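PDB 5DQP: EDTA monooxygenase from EDTA-degrading bacterium BNC1, which probably uses reduced FMN, supplied with the help of a partner flavin reductase, and molecular oxygen to oxidise EDTA during its degradation. Local coordinates for residues 268-273 with 280-285; 8-13 with 390-395. All coordinates share one frame; numbering follows the deposited sequence.

Interaction 1. Residues 268-273 with 280-285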
ATOM      1  N   VAL A 268      19.876 -15.855   9.200  1.00 20.12           N
ATOM      2  CA  VAL A 268      19.548 -16.713   8.066  1.00 20.16           C
ATOM      3  C   VAL A 268      19.723 -18.164   8.507  1.00 22.98           C
ATOM      4  O   VAL A 268      20.855 -18.576   8.782  1.00 21.38           O
ATOM      5  CB  VAL A 268      20.447 -16.408   6.865  1.00 22.66           C
ATOM      6  CG1 VAL A 268      20.061 -17.305   5.670  1.00 17.72           C
ATOM      7  CG2 VAL A 268      20.401 -14.911   6.514  1.00 21.79           C
ATOM      8  N   PRO A 269      18.671 -18.954   8.586  1.00 21.15           N
ATOM      9  CA  PRO A 269      18.870 -20.376   8.899  1.00 24.97           C
ATOM     10  C   PRO A 269      19.163 -21.207   7.653  1.00 25.75           C
ATOM     11  O   PRO A 269      18.473 -21.072   6.639  1.00 25.13           O
ATOM     12  CB  PRO A 269      17.531 -20.776   9.529  1.00 22.28           C
ATOM     13  CG  PRO A 269      16.548 -19.905   8.834  1.00 29.29           C
ATOM     14  CD  PRO A 269      17.241 -18.602   8.522  1.00 20.48           C
ATOM     15  N   LEU A 270      20.156 -22.089   7.726  1.00 24.40           N
ATOM     16  CA  LEU A 270      20.430 -23.080   6.684  1.00 17.49           C
ATOM     17  C   LEU A 270      20.176 -24.442   7.318  1.00 22.61           C
ATOM     18  O   LEU A 270      21.061 -25.045   7.938  1.00 21.26           O
ATOM     19  CB  LEU A 270      21.857 -22.964   6.161  1.00 25.59           C
ATOM     20  CG  LEU A 270      22.098 -23.679   4.837  1.00 27.43           C
ATOM     21  CD1 LEU A 270      21.130 -23.139   3.780  1.00 28.30           C
ATOM     22  CD2 LEU A 270      23.550 -23.457   4.397  1.00 30.97           C
ATOM     23  N   ILE A 271      18.948 -24.915   7.197  1.00 22.15           N
ATOM     24  CA  ILE A 271      18.489 -26.048   7.975  1.00 23.94           C
ATOM     25  C   ILE A 271      18.421 -27.266   7.080  1.00 20.38           C
ATOM     26  O   ILE A 271      17.761 -27.236   6.041  1.00 19.79           O
ATOM     27  CB  ILE A 271      17.128 -25.787   8.626  1.00 27.05           C
ATOM     28  CG1 ILE A 271      17.250 -24.626   9.597  1.00 28.08           C
ATOM     29  CG2 ILE A 271      16.654 -27.070   9.323  1.00 22.46           C
ATOM     30  CD1 ILE A 271      15.959 -24.220  10.187  1.00 25.84           C
ATOM     31  N   GLY A 272      19.118 -28.323   7.487  1.00 24.03           N
ATOM     32  CA  GLY A 272      18.970 -29.633   6.885  1.00 30.97           C
ATOM     33  C   GLY A 272      18.550 -30.611   7.962  1.00 29.00           C
ATOM     34  O   GLY A 272      18.844 -30.420   9.145  1.00 26.20           O
ATOM     35  N   SER A 273      17.831 -31.649   7.549  1.00 28.11           N
ATOM     36  CA  SER A 273      17.265 -32.559   8.532  1.00 35.93           C
ATOM     37  C   SER A 273      18.330 -33.427   9.186  1.00 35.87           C
ATOM     38  O   SER A 273      18.105 -33.905  10.306  1.00 35.49           O
ATOM     39  CB  SER A 273      16.173 -33.410   7.881  1.00 38.94           C
ATOM     40  OG  SER A 273      16.592 -33.830   6.601  1.00 48.04           O
ATOM     41  N   ARG A 280      25.690 -30.993   2.811  1.00 38.20           N
ATOM     42  CA  ARG A 280      25.387 -30.778   1.403  1.00 38.17           C
ATOM     43  C   ARG A 280      24.908 -29.356   1.150  1.00 39.04           C
ATOM     44  O   ARG A 280      25.369 -28.699   0.209  1.00 38.75           O
ATOM     45  CB  ARG A 280      24.335 -31.774   0.906  1.00 46.71           C
ATOM     46  CG  ARG A 280      24.011 -31.552  -0.578  1.00 45.78           C
ATOM     47  CD  ARG A 280      22.760 -32.265  -1.045  1.00 65.34           C
ATOM     48  NE  ARG A 280      21.563 -31.447  -0.855  1.00 68.49           N
ATOM     49  CZ  ARG A 280      20.443 -31.573  -1.567  1.00 82.79           C
ATOM     50  NH1 ARG A 280      20.360 -32.484  -2.535  1.00 82.22           N
ATOM     51  NH2 ARG A 280      19.404 -30.780  -1.315  1.00 76.45           N
ATOM     52  N   LEU A 281      23.955 -28.865   1.956  1.00 38.94           N
ATOM     53  CA  LEU A 281      23.451 -27.510   1.733  1.00 34.73           C
ATOM     54  C   LEU A 281      24.571 -26.490   1.870  1.00 31.37           C
ATOM     55  O   LEU A 281      24.617 -25.504   1.125  1.00 34.01           O
ATOM     56  CB  LEU A 281      22.305 -27.184   2.705  1.00 33.97           C
ATOM     57  CG  LEU A 281      21.079 -28.123   2.689  1.00 39.84           C
ATOM     58  CD1 LEU A 281      20.064 -27.746   3.757  1.00 34.37           C
ATOM     59  CD2 LEU A 281      20.410 -28.171   1.327  1.00 36.40           C
ATOM     60  N   VAL A 282      25.483 -26.699   2.823  1.00 31.81           N
ATOM     61  CA  VAL A 282      26.572 -25.743   2.981  1.00 36.13           C
ATOM     62  C   VAL A 282      27.465 -25.764   1.747  1.00 35.32           C
ATOM     63  O   VAL A 282      27.971 -24.725   1.312  1.00 29.89           O
ATOM     64  CB  VAL A 282      27.385 -26.027   4.254  1.00 29.99           C
ATOM     65  CG1 VAL A 282      28.668 -25.176   4.237  1.00 32.15           C
ATOM     66  CG2 VAL A 282      26.578 -25.739   5.481  1.00 28.51           C
ATOM     67  N   ALA A 283      27.668 -26.949   1.164  1.00 37.03           N
ATOM     68  CA  ALA A 283      28.473 -27.034  -0.049  1.00 36.10           C
ATOM     69  C   ALA A 283      27.801 -26.284  -1.191  1.00 38.75           C
ATOM     70  O   ALA A 283      28.455 -25.513  -1.897  1.00 42.77           O
ATOM     71  CB  ALA A 283      28.733 -28.497  -0.410  1.00 33.18           C
ATOM     72  N   GLU A 284      26.487 -26.461  -1.356  1.00 39.46           N
ATOM     73  CA  GLU A 284      25.759 -25.715  -2.378  1.00 37.10           C
ATOM     74  C   GLU A 284      25.901 -24.213  -2.170  1.00 38.85           C
ATOM     75  O   GLU A 284      26.168 -23.459  -3.113  1.00 42.77           O
ATOM     76  CB  GLU A 284      24.279 -26.098  -2.360  1.00 40.61           C
ATOM     77  CG  GLU A 284      23.968 -27.511  -2.788  1.00 49.46           C
ATOM     78  CD  GLU A 284      22.525 -27.899  -2.464  1.00 69.78           C
ATOM     79  OE1 GLU A 284      21.713 -27.001  -2.113  1.00 60.66           O
ATOM     80  OE2 GLU A 284      22.209 -29.107  -2.545  1.00 68.10           O
ATOM     81  N   TYR A 285      25.679 -23.752  -0.941  1.00 37.22           N
ATOM     82  CA  TYR A 285      25.785 -22.324  -0.670  1.00 35.93           C
ATOM     83  C   TYR A 285      27.193 -21.818  -0.963  1.00 37.47           C
ATOM     84  O   TYR A 285      27.367 -20.760  -1.580  1.00 39.41           O
ATOM     85  CB  TYR A 285      25.391 -22.053   0.779  1.00 32.90           C
ATOM     86  CG  TYR A 285      25.815 -20.710   1.302  1.00 33.56           C
ATOM     87  CD1 TYR A 285      25.101 -19.572   0.994  1.00 31.90           C
ATOM     88  CD2 TYR A 285      26.919 -20.587   2.129  1.00 33.98           C
ATOM     89  CE1 TYR A 285      25.483 -18.337   1.485  1.00 36.77           C
ATOM     90  CE2 TYR A 285      27.301 -19.367   2.628  1.00 37.85           C
ATOM     91  CZ  TYR A 285      26.578 -18.245   2.296  1.00 39.66           C
ATOM     92  OH  TYR A 285      26.955 -17.029   2.783  1.00 41.82           O
TER
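Leu-270 and Leu-281 join a barrel strand to the helix that follows it, a beta-alpha step of the TIM-barrel fold of luciferase-like monooxygenases. Strand 262-271 ends here, and helix 275-287 starts a few residues later and runs back along it. The axes of strand 269-271 and helix 280-285 come within 9.1 Å of each other, and their directions differ by 130°. Leu-270 is the main side chain on the strand. Its CG stands opposite the backbone N (chi1 -164°), and the branched end is held out to the helix. CG meets CB of Leu-281 at 4.1 Å. CD2 goes further across and touches Val-282 CG2 at 3.9 Å. The same methyl lies 4.3 Å from Tyr-285 CB, so Leu-270 spans one turn of the helix.

Leu-281 packs toward the end of the strand. Its CG lies beside its own backbone N (chi1 -57°), and CD1 reaches the last strand residue. CD1 is 3.3 Å from Ile-271 O. It comes from beside the C=O bond, since the carbonyl carbon is little farther away. CD1 also rests on Gly-272 CA at 3.8 Å, where the lack of a side chain leaves the methyl close to the main chain. The other methyl, CD2, lies at the edge of the Arg-280 guanidinium group, in its plane. Arg-280 NE and Glu-284 OE2 form a salt bridge of 3.0 Å one helical turn apart. No N-H is aimed at OE2, which stands off the flat group, so the pair is held by charge alone.

Leu-357 and Ala-359 extend the apolar layer around Leu-270. Tyr-285 OH is hydrogen-bonded to Arg-356 NE. No hydrogen bond links strand segment and helix segment. The contact rests on van der Waals packing, side chain on side chain at Leu-270 and side chain on main chain at Ile-271 and Gly-272.

Interaction 2. Residues 8-13 with 390-395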
ATOM      1  N   LEU A   8       8.472 -14.739  17.030  1.00 17.38           N
ATOM      2  CA  LEU A   8       9.104 -15.058  15.753  1.00 17.86           C
ATOM      3  C   LEU A   8       8.506 -14.230  14.624  1.00 19.15           C
ATOM      4  O   LEU A   8       7.280 -14.130  14.500  1.00 18.43           O
ATOM      5  CB  LEU A   8       8.954 -16.549  15.424  1.00 22.64           C
ATOM      6  CG  LEU A   8       9.701 -17.542  16.306  1.00 23.64           C
ATOM      7  CD1 LEU A   8       9.330 -18.935  15.867  1.00 23.01           C
ATOM      8  CD2 LEU A   8      11.244 -17.337  16.228  1.00 18.75           C
ATOM      9  N   VAL A   9       9.369 -13.670  13.787  1.00 17.60           N
ATOM     10  CA  VAL A   9       8.959 -12.899  12.618  1.00 17.11           C
ATOM     11  C   VAL A   9       9.701 -13.441  11.406  1.00 21.79           C
ATOM     12  O   VAL A   9      10.885 -13.777  11.505  1.00 19.65           O
ATOM     13  CB  VAL A   9       9.261 -11.396  12.815  1.00 20.43           C
ATOM     14  CG1 VAL A   9       8.945 -10.607  11.506  1.00 18.47           C
ATOM     15  CG2 VAL A   9       8.499 -10.850  14.020  1.00 15.07           C
ATOM     16  N   SER A  10       9.025 -13.515  10.259  1.00 19.83           N
ATOM     17  CA  SER A  10       9.609 -14.117   9.060  1.00 19.44           C
ATOM     18  C   SER A  10       9.733 -13.084   7.946  1.00 20.04           C
ATOM     19  O   SER A  10       8.724 -12.520   7.512  1.00 18.87           O
ATOM     20  CB  SER A  10       8.772 -15.299   8.559  1.00 18.61           C
ATOM     21  OG  SER A  10       7.405 -14.921   8.333  1.00 23.79           O
ATOM     22  N   TRP A  11      10.963 -12.837   7.495  0.56 22.42           N
ATOM     23  CA  TRP A  11      11.143 -12.056   6.280  0.56 25.88           C
ATOM     24  C   TRP A  11      10.334 -12.689   5.165  0.56 22.56           C
ATOM     25  O   TRP A  11      10.267 -13.915   5.037  0.56 22.19           O
ATOM     26  CB  TRP A  11      12.599 -12.009   5.831  0.56 24.60           C
ATOM     27  CG  TRP A  11      13.545 -11.251   6.643  0.56 25.38           C
ATOM     28  CD1 TRP A  11      13.926 -11.514   7.927  0.56 24.97           C
ATOM     29  CD2 TRP A  11      14.334 -10.136   6.206  0.56 29.55           C
ATOM     30  NE1 TRP A  11      14.883 -10.612   8.329  0.56 27.82           N
ATOM     31  CE2 TRP A  11      15.152  -9.755   7.291  0.56 29.84           C
ATOM     32  CE3 TRP A  11      14.423  -9.418   5.003  0.56 26.84           C
ATOM     33  CZ2 TRP A  11      16.045  -8.679   7.216  0.56 30.81           C
ATOM     34  CZ3 TRP A  11      15.310  -8.354   4.928  0.56 29.79           C
ATOM     35  CH2 TRP A  11      16.108  -7.992   6.028  0.56 31.25           C
ATOM     36  N   LEU A  12       9.757 -11.852   4.326  1.00 23.89           N
ATOM     37  CA  LEU A  12       8.946 -12.357   3.227  1.00 22.26           C
ATOM     38  C   LEU A  12       9.315 -11.814   1.851  1.00 18.91           C
ATOM     39  O   LEU A  12       8.654 -12.172   0.870  1.00 22.32           O
ATOM     40  CB  LEU A  12       7.454 -12.082   3.498  1.00 17.85           C
ATOM     41  CG  LEU A  12       6.607 -13.356   3.320  1.00 28.54           C
ATOM     42  CD1 LEU A  12       7.017 -14.479   4.297  1.00 25.89           C
ATOM     43  CD2 LEU A  12       5.122 -13.058   3.447  1.00 24.34           C
ATOM     44  N   ASN A  13      10.367 -11.016   1.734  1.00 19.05           N
ATOM     45  CA  ASN A  13      10.674 -10.367   0.458  1.00 21.35           C
ATOM     46  C   ASN A  13      11.014 -11.352  -0.658  1.00 22.28           C
ATOM     47  O   ASN A  13      11.834 -12.264  -0.490  1.00 19.30           O
ATOM     48  CB  ASN A  13      11.850  -9.411   0.630  1.00 23.19           C
ATOM     49  CG  ASN A  13      11.505  -8.233   1.494  1.00 21.64           C
ATOM     50  OD1 ASN A  13      11.431  -8.354   2.692  1.00 23.21           O
ATOM     51  ND2 ASN A  13      11.299  -7.089   0.882  1.00 21.41           N
ATOM     52  N   ASP A 390      10.433 -22.373   0.231  1.00 24.43           N
ATOM     53  CA  ASP A 390      10.904 -23.709   0.603  1.00 26.03           C
ATOM     54  C   ASP A 390      11.553 -23.727   1.981  1.00 20.49           C
ATOM     55  O   ASP A 390      11.255 -24.608   2.795  1.00 24.80           O
ATOM     56  CB  ASP A 390      11.886 -24.260  -0.450  1.00 25.72           C
ATOM     57  CG  ASP A 390      11.232 -24.471  -1.841  1.00 32.36           C
ATOM     58  OD1 ASP A 390      10.346 -23.674  -2.215  1.00 32.81           O
ATOM     59  OD2 ASP A 390      11.614 -25.417  -2.577  1.00 31.32           O
ATOM     60  N   ALA A 391      12.465 -22.779   2.260  1.00 19.09           N
ATOM     61  CA  ALA A 391      13.204 -22.836   3.527  1.00 19.97           C
ATOM     62  C   ALA A 391      12.355 -22.377   4.697  1.00 22.28           C
ATOM     63  O   ALA A 391      12.556 -22.837   5.825  1.00 21.81           O
ATOM     64  CB  ALA A 391      14.486 -22.009   3.477  1.00 18.38           C
ATOM     65  N   LEU A 392      11.386 -21.496   4.463  1.00 19.77           N
ATOM     66  CA  LEU A 392      10.481 -21.186   5.557  1.00 22.09           C
ATOM     67  C   LEU A 392       9.596 -22.382   5.856  1.00 18.04           C
ATOM     68  O   LEU A 392       9.250 -22.625   7.012  1.00 19.79           O
ATOM     69  CB  LEU A 392       9.651 -19.947   5.236  1.00 17.57           C
ATOM     70  CG  LEU A 392       8.726 -19.394   6.310  1.00 16.72           C
ATOM     71  CD1 LEU A 392       9.562 -19.037   7.536  1.00 16.16           C
ATOM     72  CD2 LEU A 392       8.029 -18.164   5.724  1.00 22.14           C
ATOM     73  N   GLU A 393       9.225 -23.140   4.831  1.00 22.47           N
ATOM     74  CA  GLU A 393       8.438 -24.351   5.055  1.00 23.87           C
ATOM     75  C   GLU A 393       9.199 -25.343   5.945  1.00 23.84           C
ATOM     76  O   GLU A 393       8.632 -25.924   6.884  1.00 17.78           O
ATOM     77  CB  GLU A 393       8.069 -24.951   3.689  1.00 22.24           C
ATOM     78  CG  GLU A 393       7.085 -26.123   3.691  1.00 31.49           C
ATOM     79  CD  GLU A 393       6.545 -26.449   2.281  1.00 41.26           C
ATOM     80  OE1 GLU A 393       6.820 -25.692   1.307  1.00 36.71           O
ATOM     81  OE2 GLU A 393       5.841 -27.479   2.149  1.00 52.89           O
ATOM     82  N   ILE A 394      10.497 -25.511   5.691  1.00 23.81           N
ATOM     83  CA  ILE A 394      11.340 -26.344   6.553  1.00 17.80           C
ATOM     84  C   ILE A 394      11.359 -25.801   7.977  1.00 18.76           C
ATOM     85  O   ILE A 394      11.241 -26.557   8.947  1.00 21.47           O
ATOM     86  CB  ILE A 394      12.768 -26.428   5.977  1.00 21.31           C
ATOM     87  CG1 ILE A 394      12.754 -27.065   4.591  1.00 27.09           C
ATOM     88  CG2 ILE A 394      13.700 -27.225   6.908  1.00 21.93           C
ATOM     89  CD1 ILE A 394      12.231 -28.482   4.581  1.00 34.25           C
ATOM     90  N   PHE A 395      11.600 -24.494   8.135  1.00 19.26           N
ATOM     91  CA  PHE A 395      11.619 -23.930   9.480  1.00 20.21           C
ATOM     92  C   PHE A 395      10.286 -24.180  10.196  1.00 18.81           C
ATOM     93  O   PHE A 395      10.254 -24.689  11.323  1.00 21.86           O
ATOM     94  CB  PHE A 395      11.941 -22.435   9.427  1.00 20.78           C
ATOM     95  CG  PHE A 395      12.189 -21.842  10.776  1.00 22.17           C
ATOM     96  CD1 PHE A 395      11.128 -21.432  11.568  1.00 18.59           C
ATOM     97  CD2 PHE A 395      13.480 -21.748  11.280  1.00 20.24           C
ATOM     98  CE1 PHE A 395      11.334 -20.912  12.830  1.00 19.05           C
ATOM     99  CE2 PHE A 395      13.705 -21.224  12.524  1.00 21.33           C
ATOM    100  CZ  PHE A 395      12.621 -20.802  13.311  1.00 17.33           C
TER
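Leu-392 fits its two methyls against Ser-10 and Leu-12, while Phe-395, one turn later, meets Leu-8. The Leu-392 CG lies anti to the backbone N (chi1 -175°), which extends the side chain from the helix to the strand. CD1 touches Ser-10 CB at 4.0 Å. CD2 touches the same CB and also Leu-12 CD1, 4.1 Å away. The side chains of Leu-12 and Leu-392 meet at about a right angle.

Ser-10 offers carbon here. Its OG sits between the backbone N and the carbonyl carbon (chi1 55°), and CB makes the contact with Leu-392.

Leu-8 CD1 approaches the Phe-395 ring at its edge, near the ring plane. The nearest ring atom is CE1, at 4.1 Å. The contact is therefore apolar packing of a methyl against the edge of the ring.

Strand 7-11 runs parallel to its neighbours 52-55 and 380-383 in the barrel sheet. Helix 390-405 comes soon after strand 380-383, and Phe-395 also packs on Ile-383 of that strand. Ser-10 also touches Ala-45, and Leu-12 touches Ser-41, both of helix 35-47, which meets Glu-393 as well. The contact thus joins the first and last parts of the barrel.

Interactions 1 and 2 lie on one barrel sheet, with centres 14 Å apart. In sequence, interaction 1 falls within the long loop closed by interaction 2. The two meet directly through Ile-271, whose side chain leaves the strand away from helix 280-285 and packs on helix 390-405. Ile-271 CD1 is 3.7 Å from Phe-395 CD2, and Ile-271 CG2 is 3.8 Å from Ile-394 CG2. Strand 380-383 pairs with both strand 262-271 and strand 7-11, so it lies between them. Interaction 1 is away from the predicted FMN site. Interaction 2 is nearer: the Leu-12 side chain is about 11 Å from those of Asp-57 and Thr-94, both predicted to bind FMN.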